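PDB 5A9T: putative dehydrogenase from Amycolatopsis orientalis, which catalyses the NADPH-dependent reduction of cyclic imines to amines, as an imine reductase of the HIBADH-related family. Local coordinates for residues D53-V56 with D57-S60; D71-L75 with Y76-G80; E84-G88 with R89-N93; A195-P198 with A199-T203. All coordinates share one frame; numbering follows the deposited sequence. Where two conformers were deposited one is given.

Interaction 1 of 4, residues D53-V56 with D57-S60; sequences DDIV and DAVS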
loop_
_atom_site.group_PDB
_atom_site.type_symbol
_atom_site.label_atom_id
_atom_site.label_comp_id
_atom_site.label_asym_id
_atom_site.label_seq_id
_atom_site.Cartn_x
_atom_site.Cartn_y
_atom_site.Cartn_z
ATOM N N ASP A 53 17.497 -5.732 -41.386
ATOM C CA ASP A 53 16.758 -4.536 -41.892
ATOM C C ASP A 53 15.263 -4.770 -42.293
ATOM O O ASP A 53 14.449 -3.870 -42.033
ATOM C CB ASP A 53 17.508 -3.935 -43.137
ATOM C CG ASP A 53 18.895 -3.267 -42.753
ATOM O OD1 ASP A 53 19.025 -2.739 -41.634
ATOM O OD2 ASP A 53 19.851 -3.325 -43.580
ATOM N N ASP A 54 14.941 -5.941 -42.871
ATOM C CA ASP A 54 13.606 -6.148 -43.351
ATOM C C ASP A 54 12.866 -7.045 -42.342
ATOM O O ASP A 54 13.417 -8.031 -41.858
ATOM C CB ASP A 54 13.667 -6.752 -44.730
ATOM C CG ASP A 54 12.342 -7.166 -45.353
ATOM O OD1 ASP A 54 11.097 -7.125 -44.940
ATOM O OD2 ASP A 54 12.599 -7.568 -46.520
ATOM N N ILE A 55 11.645 -6.636 -42.052
ATOM C CA ILE A 55 10.823 -7.448 -41.138
ATOM C C ILE A 55 10.637 -8.862 -41.578
ATOM O O ILE A 55 10.570 -9.771 -40.704
ATOM C CB ILE A 55 9.497 -6.734 -40.784
ATOM C CG1 ILE A 55 8.753 -7.360 -39.592
ATOM C CG2 ILE A 55 8.559 -6.723 -41.960
ATOM C CD1 ILE A 55 9.496 -7.350 -38.311
ATOM N N VAL A 56 10.564 -9.148 -42.894
ATOM C CA VAL A 56 10.391 -10.498 -43.280
ATOM C C VAL A 56 11.626 -11.329 -42.876
ATOM O O VAL A 56 11.521 -12.503 -42.404
ATOM C CB VAL A 56 10.127 -10.569 -44.798
ATOM C CG1 VAL A 56 10.074 -12.027 -45.272
ATOM C CG2 VAL A 56 8.796 -9.895 -45.171
ATOM N N ASP A 57 12.816 -10.795 -43.101
ATOM C CA ASP A 57 13.998 -11.512 -42.698
ATOM C C ASP A 57 14.073 -11.663 -41.181
ATOM O O ASP A 57 14.459 -12.712 -40.662
ATOM C CB ASP A 57 15.249 -10.820 -43.221
ATOM C CG ASP A 57 15.328 -10.771 -44.764
ATOM O OD1 ASP A 57 14.873 -11.703 -45.472
ATOM O OD2 ASP A 57 15.891 -9.749 -45.250
ATOM N N ALA A 58 13.680 -10.640 -40.420
ATOM C CA ALA A 58 13.701 -10.764 -38.982
ATOM C C ALA A 58 12.747 -11.856 -38.491
ATOM O O ALA A 58 13.108 -12.675 -37.684
ATOM C CB ALA A 58 13.286 -9.469 -38.342
ATOM N N VAL A 59 11.539 -11.844 -39.016
ATOM C CA VAL A 59 10.531 -12.882 -38.665
ATOM C C VAL A 59 11.053 -14.276 -39.063
ATOM O O VAL A 59 10.838 -15.295 -38.311
ATOM C CB VAL A 59 9.193 -12.539 -39.374
ATOM C CG1 VAL A 59 8.185 -13.669 -39.373
ATOM C CG2 VAL A 59 8.575 -11.333 -38.636
ATOM N N SER A 60 11.642 -14.380 -40.268
ATOM C CA SER A 60 12.061 -15.692 -40.766
ATOM C C SER A 60 13.254 -16.293 -40.008
ATOM O O SER A 60 13.576 -17.485 -40.158
ATOM C CB SER A 60 12.359 -15.599 -42.290
ATOM O OG SER A 60 11.244 -15.176 -43.031
#
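Val-56 and Asp-57, with Ile-55 and Asp-54 close behind, carry most of this contact, the first turns of the short helix 55-60 in the Rossmann-type nucleotide-binding domain. Asp-54 is the N-cap. With its CG anti to the backbone N (chi1 174°), the carboxylate folds over the helix start, and Val-56 N donates to Asp-54 OD1 at 2.9 Å, an almost straight bond that meets the oxygen from well above the carboxylate plane. Asp-57 lies close by, its CB resting on Asp-54 O. The two side chains cross at about a right angle, and in one of two conformers of Asp-57 its OD2 is 4.1 Å from OD2 of Asp-54, so the closeness of the carboxylates is tentative. Any repulsion between them may be eased by the helix N-terminus.

Ile-55 faces the protein interior. Its CG1 packs at 4.1 Å on Val-59 CG2, which also lies over Ile-55 O, and its CD1 comes near Ala-58 CB; Ile-55 also touches Trp-34 and Leu-79. Backbone bonds from Ala-58 N to Asp-54 O and from Val-59 N to Ile-55 O are the first regular bonds of the helix. The next carbonyl, Val-56 O, accepts from Ser-60 N at 2.8 Å. In one of two conformers of Ser-60, its OG lies 4.0 Å from Val-56 CG1 and also donates to Val-56 O, from the opposite face of the carbonyl plane to Ser-60 N.

Interaction 2 of 4, residues D71-L75 with Y76-G80; sequences DYDAL and YSALG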
loop_
_atom_site.group_PDB
_atom_site.type_symbol
_atom_site.label_atom_id
_atom_site.label_comp_id
_atom_site.label_asym_id
_atom_site.label_seq_id
_atom_site.Cartn_x
_atom_site.Cartn_y
_atom_site.Cartn_z
ATOM N N ASP A 71 4.237 2.604 -28.564
ATOM C CA ASP A 71 2.756 2.639 -28.307
ATOM C C ASP A 71 1.892 3.001 -29.525
ATOM O O ASP A 71 0.821 2.492 -29.776
ATOM C CB ASP A 71 2.327 3.610 -27.153
ATOM C CG ASP A 71 3.031 3.324 -25.823
ATOM O OD1 ASP A 71 3.588 2.197 -25.636
ATOM O OD2 ASP A 71 3.005 4.210 -24.932
ATOM N N TYR A 72 2.408 3.926 -30.326
ATOM C CA TYR A 72 1.533 4.443 -31.403
ATOM C C TYR A 72 1.564 3.525 -32.610
ATOM O O TYR A 72 0.840 3.749 -33.586
ATOM C CB TYR A 72 1.981 5.871 -31.845
ATOM C CG TYR A 72 3.361 5.924 -32.403
ATOM C CD1 TYR A 72 4.449 6.103 -31.560
ATOM C CD2 TYR A 72 3.623 5.762 -33.795
ATOM C CE1 TYR A 72 5.719 6.131 -32.062
ATOM C CE2 TYR A 72 4.929 5.797 -34.294
ATOM C CZ TYR A 72 5.968 5.963 -33.386
ATOM O OH TYR A 72 7.247 6.032 -33.807
ATOM N N ASP A 73 2.431 2.487 -32.588
ATOM C CA ASP A 73 2.588 1.572 -33.718
ATOM C C ASP A 73 1.604 0.451 -33.338
ATOM O O ASP A 73 0.907 0.472 -32.249
ATOM C CB ASP A 73 4.016 1.066 -33.736
ATOM C CG ASP A 73 4.472 0.454 -35.092
ATOM O OD1 ASP A 73 3.666 0.264 -36.128
ATOM O OD2 ASP A 73 5.659 0.103 -35.264
ATOM N N ALA A 74 1.514 -0.479 -34.255
ATOM C CA ALA A 74 0.517 -1.559 -34.199
ATOM C C ALA A 74 1.170 -2.794 -34.808
ATOM O O ALA A 74 1.755 -2.773 -35.888
ATOM C CB ALA A 74 -0.673 -1.354 -35.013
ATOM N N LEU A 75 0.932 -3.905 -34.158
ATOM C CA LEU A 75 1.484 -5.164 -34.679
ATOM C C LEU A 75 1.022 -5.479 -36.066
ATOM O O LEU A 75 1.823 -5.949 -36.886
ATOM C CB LEU A 75 0.947 -6.285 -33.751
ATOM C CG LEU A 75 1.462 -7.616 -33.682
ATOM C CD1 LEU A 75 2.857 -7.372 -33.152
ATOM C CD2 LEU A 75 0.680 -8.511 -32.733
ATOM N N TYR A 76 -0.250 -5.258 -36.400
ATOM C CA TYR A 76 -0.725 -5.606 -37.692
ATOM C C TYR A 76 0.088 -4.841 -38.774
ATOM O O TYR A 76 0.167 -5.316 -39.931
ATOM C CB TYR A 76 -2.261 -5.443 -37.919
ATOM C CG TYR A 76 -2.793 -4.066 -37.806
ATOM C CD1 TYR A 76 -2.857 -3.207 -38.946
ATOM C CD2 TYR A 76 -3.263 -3.567 -36.596
ATOM C CE1 TYR A 76 -3.268 -1.870 -38.817
ATOM C CE2 TYR A 76 -3.688 -2.226 -36.503
ATOM C CZ TYR A 76 -3.714 -1.392 -37.628
ATOM O OH TYR A 76 -4.159 -0.055 -37.486
ATOM N N SER A 77 0.466 -3.598 -38.409
ATOM C CA SER A 77 1.203 -2.761 -39.355
ATOM C C SER A 77 2.684 -3.111 -39.437
ATOM O O SER A 77 3.205 -3.341 -40.550
ATOM C CB SER A 77 1.050 -1.289 -38.995
ATOM O OG SER A 77 1.932 -0.453 -39.793
ATOM N N ALA A 78 3.389 -3.214 -38.304
ATOM C CA ALA A 78 4.802 -3.582 -38.319
ATOM C C ALA A 78 5.061 -4.943 -38.910
ATOM O O ALA A 78 6.050 -5.096 -39.643
ATOM C CB ALA A 78 5.349 -3.501 -36.913
ATOM N N LEU A 79 4.227 -5.905 -38.528
ATOM C CA LEU A 79 4.461 -7.249 -39.009
ATOM C C LEU A 79 3.640 -7.562 -40.201
ATOM O O LEU A 79 3.779 -8.701 -40.789
ATOM C CB LEU A 79 4.170 -8.267 -37.896
ATOM C CG LEU A 79 5.287 -8.426 -36.865
ATOM C CD1 LEU A 79 6.109 -7.238 -36.396
ATOM C CD2 LEU A 79 4.525 -9.139 -35.701
ATOM N N GLY A 80 2.839 -6.643 -40.762
ATOM C CA GLY A 80 1.993 -6.941 -41.926
ATOM C C GLY A 80 2.790 -7.474 -43.127
ATOM O O GLY A 80 2.316 -8.407 -43.755
#
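The Tyr-76 ring leans over the start of the helix and meets Ala-74 CB obliquely, the methyl lying 3.5 Å from CE2 and a little farther from CD2 and CZ. CG of Tyr-76 sits between its own backbone N and carbonyl carbon (chi1 63°), a rotamer that swings the ring back over the preceding residues; Trp-108 of helix 99-111 also touches it. The other flat group, the Asp-73 carboxylate, takes the N-H of Ala-74 on OD1 at 2.9 Å, from above its plane, while its OD2 approaches Ala-78 CB at 4.0 Å and the side chain touches Arg-36, an NADP(+)-binding residue.

On the inner side, Leu-75 and Leu-79 lie one turn apart. CD1 of Leu-75 comes to 3.5 Å from CD2 of Leu-79, a close apolar contact, and both leucines also touch Trp-108. Ala-74 O accepts a bond from Ala-78 N at 2.9 Å and a weak one from Ser-77 N; Leu-79 N closes the next turn on Leu-75 O. Ala-74 is the N-cap of helix 75-78, the short helix that follows strand 64-67 beside the cofactor-binding loops of a Rossmann-type domain.

Interaction 3 of 4, residues E84-G88 with R89-N93; sequences EALRG and RVVVN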
loop_
_atom_site.group_PDB
_atom_site.type_symbol
_atom_site.label_atom_id
_atom_site.label_comp_id
_atom_site.label_asym_id
_atom_site.label_seq_id
_atom_site.Cartn_x
_atom_site.Cartn_y
_atom_site.Cartn_z
ATOM N N GLU A 84 2.976 -13.975 -44.567
ATOM C CA GLU A 84 3.190 -15.385 -44.902
ATOM C C GLU A 84 4.245 -16.051 -43.986
ATOM O O GLU A 84 4.056 -17.226 -43.501
ATOM C CB GLU A 84 3.572 -15.475 -46.390
ATOM C CG GLU A 84 2.421 -15.166 -47.378
ATOM N N ALA A 85 5.342 -15.313 -43.734
ATOM C CA ALA A 85 6.386 -15.817 -42.916
ATOM C C ALA A 85 5.978 -16.100 -41.510
ATOM O O ALA A 85 6.622 -16.861 -40.833
ATOM C CB ALA A 85 7.595 -14.950 -42.978
ATOM N N LEU A 86 4.931 -15.442 -41.006
ATOM C CA LEU A 86 4.500 -15.615 -39.651
ATOM C C LEU A 86 3.879 -16.995 -39.357
ATOM O O LEU A 86 3.828 -17.412 -38.235
ATOM C CB LEU A 86 3.467 -14.560 -39.253
ATOM C CG LEU A 86 4.086 -13.169 -39.046
ATOM C CD1 LEU A 86 3.027 -12.073 -39.218
ATOM C CD2 LEU A 86 4.739 -13.201 -37.708
ATOM N N ARG A 87 3.365 -17.706 -40.420
ATOM C CA ARG A 87 2.811 -19.029 -40.182
ATOM C C ARG A 87 3.809 -19.982 -39.555
ATOM O O ARG A 87 4.951 -20.081 -40.007
ATOM C CB ARG A 87 2.321 -19.634 -41.522
ATOM C CG ARG A 87 1.521 -20.894 -41.319
ATOM C CD ARG A 87 0.909 -21.360 -42.674
ATOM N NE ARG A 87 -0.100 -20.358 -43.116
ATOM C CZ ARG A 87 -1.313 -20.181 -42.611
ATOM N NH1 ARG A 87 -1.788 -20.851 -41.564
ATOM N NH2 ARG A 87 -2.049 -19.163 -43.088
ATOM N N GLY A 88 3.408 -20.654 -38.503
ATOM C CA GLY A 88 4.251 -21.517 -37.822
ATOM C C GLY A 88 5.270 -20.981 -36.888
ATOM O O GLY A 88 6.164 -21.675 -36.426
ATOM N N ARG A 89 5.134 -19.689 -36.633
ATOM C CA ARG A 89 5.985 -18.963 -35.636
ATOM C C ARG A 89 5.127 -18.528 -34.526
ATOM O O ARG A 89 3.947 -18.895 -34.404
ATOM C CB ARG A 89 6.718 -17.814 -36.340
ATOM C CG ARG A 89 7.507 -18.289 -37.580
ATOM C CD ARG A 89 8.334 -17.204 -38.234
ATOM N NE ARG A 89 8.912 -17.732 -39.489
ATOM C CZ ARG A 89 10.025 -18.438 -39.497
ATOM N NH1 ARG A 89 10.818 -18.604 -38.493
ATOM N NH2 ARG A 89 10.380 -19.068 -40.637
ATOM N N VAL A 90 5.769 -17.911 -33.507
ATOM C CA VAL A 90 5.123 -17.501 -32.219
ATOM C C VAL A 90 5.442 -16.063 -31.964
ATOM O O VAL A 90 6.615 -15.662 -32.034
ATOM C CB VAL A 90 5.637 -18.407 -31.102
ATOM C CG1 VAL A 90 5.263 -17.875 -29.741
ATOM C CG2 VAL A 90 5.166 -19.841 -31.345
ATOM N N VAL A 91 4.430 -15.287 -31.586
ATOM C CA VAL A 91 4.582 -13.872 -31.156
ATOM C C VAL A 91 4.356 -13.825 -29.666
ATOM O O VAL A 91 3.297 -14.235 -29.174
ATOM C CB VAL A 91 3.628 -13.003 -31.915
ATOM C CG1 VAL A 91 3.529 -11.635 -31.202
ATOM C CG2 VAL A 91 4.054 -12.839 -33.409
ATOM N N VAL A 92 5.329 -13.268 -28.943
ATOM C CA VAL A 92 5.208 -12.843 -27.562
ATOM C C VAL A 92 5.194 -11.343 -27.591
ATOM O O VAL A 92 6.229 -10.699 -27.854
ATOM C CB VAL A 92 6.296 -13.409 -26.707
ATOM C CG1 VAL A 92 6.169 -12.934 -25.250
ATOM C CG2 VAL A 92 6.306 -14.907 -26.698
ATOM N N ASN A 93 4.002 -10.750 -27.373
ATOM C CA ASN A 93 3.803 -9.343 -27.437
ATOM C C ASN A 93 3.891 -8.716 -26.067
ATOM O O ASN A 93 3.006 -8.962 -25.263
ATOM C CB ASN A 93 2.435 -9.071 -28.021
ATOM C CG ASN A 93 2.222 -7.584 -28.334
ATOM O OD1 ASN A 93 3.047 -6.728 -28.050
ATOM N ND2 ASN A 93 1.019 -7.264 -28.955
HETATM O O HOH W 1 8.469 -18.958 -42.753
#
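Arg-89 reaches back along the chain to Ala-85, where its NE donates to Ala-85 O at 2.8 Å. The carbonyl oxygen lies at the edge of the guanidinium, only 2° out of its plane, although the N-H is bent away from the ideal line (134°). An extended chain from CG to NE carries the group there and lays CD 3.1 Å from the same oxygen. A water accepts from Arg-89 NH2 at 2.9 Å and donates weakly to Ala-85 O, bridging the two residues, while NH1 is taken up by Ser-62 O. All three guanidinium nitrogens therefore have a partner.

The backbone here makes two consecutive beta turns leading into strand 90-93 of the Rossmann-type sheet: type I from Glu-84 to Arg-87, closed by Arg-87 N on Glu-84 O, then type II from Leu-86 to Arg-89. In the second, Arg-89 N reaches Leu-86 O at 3.1 Å, and Thr-114 OG1 also bonds to that oxygen. Gly-88 takes the positive phi (78°) of the turn, where a side chain would press on the preceding carbonyl. Further in, CD2 of Leu-86 meets CG2 of Val-91 at 4.4 Å. At the far end of the strand, Asn-93 OD1 bonds to Asn-95 N, and its ND2 to Tyr-116 OH.

Interaction 4 of 4, residues A195-P198 with A199-T203; sequences AGVP and AAEFT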
loop_
_atom_site.group_PDB
_atom_site.type_symbol
_atom_site.label_atom_id
_atom_site.label_comp_id
_atom_site.label_asym_id
_atom_site.label_seq_id
_atom_site.Cartn_x
_atom_site.Cartn_y
_atom_site.Cartn_z
ATOM N N ALA A 195 6.481 17.164 12.017
ATOM C CA ALA A 195 7.136 17.049 13.293
ATOM C C ALA A 195 8.635 16.768 13.138
ATOM O O ALA A 195 9.309 16.466 14.154
ATOM C CB ALA A 195 6.413 16.037 14.178
ATOM N N GLY A 196 9.187 16.959 11.943
ATOM C CA GLY A 196 10.609 16.830 11.728
ATOM C C GLY A 196 11.081 15.447 11.439
ATOM O O GLY A 196 12.289 15.260 11.312
ATOM N N VAL A 197 10.191 14.455 11.201
ATOM C CA VAL A 197 10.593 13.089 10.947
ATOM C C VAL A 197 10.919 12.906 9.496
ATOM O O VAL A 197 10.064 13.105 8.625
ATOM C CB VAL A 197 9.476 12.082 11.338
ATOM C CG1 VAL A 197 9.904 10.658 10.985
ATOM C CG2 VAL A 197 9.034 12.252 12.823
ATOM N N PRO A 198 12.166 12.559 9.138
ATOM C CA PRO A 198 12.435 12.301 7.722
ATOM C C PRO A 198 11.747 11.104 7.149
ATOM O O PRO A 198 11.471 10.143 7.847
ATOM C CB PRO A 198 13.947 12.053 7.717
ATOM C CG PRO A 198 14.471 12.506 9.031
ATOM C CD PRO A 198 13.334 12.363 10.006
ATOM N N ALA A 199 11.467 11.160 5.842
ATOM C CA ALA A 199 10.851 10.073 5.166
ATOM C C ALA A 199 11.625 8.765 5.306
ATOM O O ALA A 199 11.051 7.695 5.464
ATOM C CB ALA A 199 10.619 10.379 3.686
ATOM N N ALA A 200 12.994 8.834 5.239
ATOM C CA ALA A 200 13.801 7.619 5.318
ATOM C C ALA A 200 13.736 6.967 6.703
ATOM O O ALA A 200 13.639 5.767 6.801
ATOM C CB ALA A 200 15.211 7.907 4.877
ATOM N N GLU A 201 13.520 7.777 7.731
ATOM C CA GLU A 201 13.227 7.277 9.100
ATOM C C GLU A 201 11.868 6.623 9.198
ATOM O O GLU A 201 11.668 5.485 9.692
ATOM C CB GLU A 201 13.434 8.352 10.143
ATOM C CG GLU A 201 13.291 7.856 11.543
ATOM C CD GLU A 201 14.384 6.871 11.979
ATOM O OE1 GLU A 201 15.402 6.663 11.293
ATOM O OE2 GLU A 201 14.153 6.194 13.035
ATOM N N PHE A 202 10.905 7.335 8.623
ATOM C CA PHE A 202 9.463 6.955 8.715
ATOM C C PHE A 202 9.326 5.560 8.011
ATOM O O PHE A 202 8.543 4.682 8.455
ATOM C CB PHE A 202 8.584 7.955 8.058
ATOM C CG PHE A 202 7.128 7.645 8.055
ATOM C CD1 PHE A 202 6.447 7.331 9.241
ATOM C CD2 PHE A 202 6.415 7.631 6.892
ATOM C CE1 PHE A 202 5.086 7.063 9.205
ATOM C CE2 PHE A 202 5.036 7.351 6.884
ATOM C CZ PHE A 202 4.407 7.051 8.047
ATOM N N THR A 203 10.053 5.310 6.926
ATOM C CA THR A 203 9.903 3.982 6.268
ATOM C C THR A 203 10.186 2.739 7.074
ATOM O O THR A 203 9.696 1.651 6.856
ATOM C CB THR A 203 10.761 3.831 4.979
ATOM O OG1 THR A 203 12.176 3.746 5.416
ATOM C CG2 THR A 203 10.525 4.910 4.062
#
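Pro-198 O receives Phe-202 N at 3.0 Å, the bond that opens the first turn of helix 199-228 with Pro-198 as its N-cap. The Pro-198 ring and the base of Glu-201 lie side by side, pointing the same way, with CD of Pro-198 4.0 Å from CB of Glu-201. Beyond CB the glutamate bends at chi2 (67°), and its OE1 forms a salt bridge with Lys-204. Val-197 packs on the same turn: its CG1, anti to the backbone N, approaches Phe-202 CB at 4.2 Å, the two side chains crossing at a slant. Within the helix, Thr-203 OG1 donates to Ala-200 O at 2.9 Å.

Just before this start, helix 166-193 ends in a Schellman motif with Gly-196, at positive phi, as its C' residue; a tight connection therefore joins two long helices of the C-terminal domain. Asp-227 of the second subunit accepts from Ala-199 N and Ala-200 N through its two carboxylate oxygens, which probably places a negative charge at the helix N-terminus. Phe-202 packs against Ala-188 and Val-192 of helix 166-193, and its ring meets Tyr-170 of the second subunit, so this corner is shared between the preceding helix and the dimer partner.

Overall arrangement
Interactions 1, 2 and 3 cluster in the nucleotide-binding domain, with centres 11 to 14 Å apart; interaction 4 lies in the C-terminal domain, at the subunit interface, its centre 47 to 54 Å from theirs. All four are partly buried. Interactions 1 and 2 meet through Ile-55 and Leu-79, each joining an apolar inner side to a polar helix start. Interaction 3 lies against both: Val-59 and Ser-60 touch Ala-85 and Arg-89, while Leu-79 meets Leu-86. Its chemistry is that of a turn entering a strand, with an arginine serving carbonyls. Of the three helix starts, 53-60 is capped by its own aspartate, whereas 195-203 borrows one from the other chain.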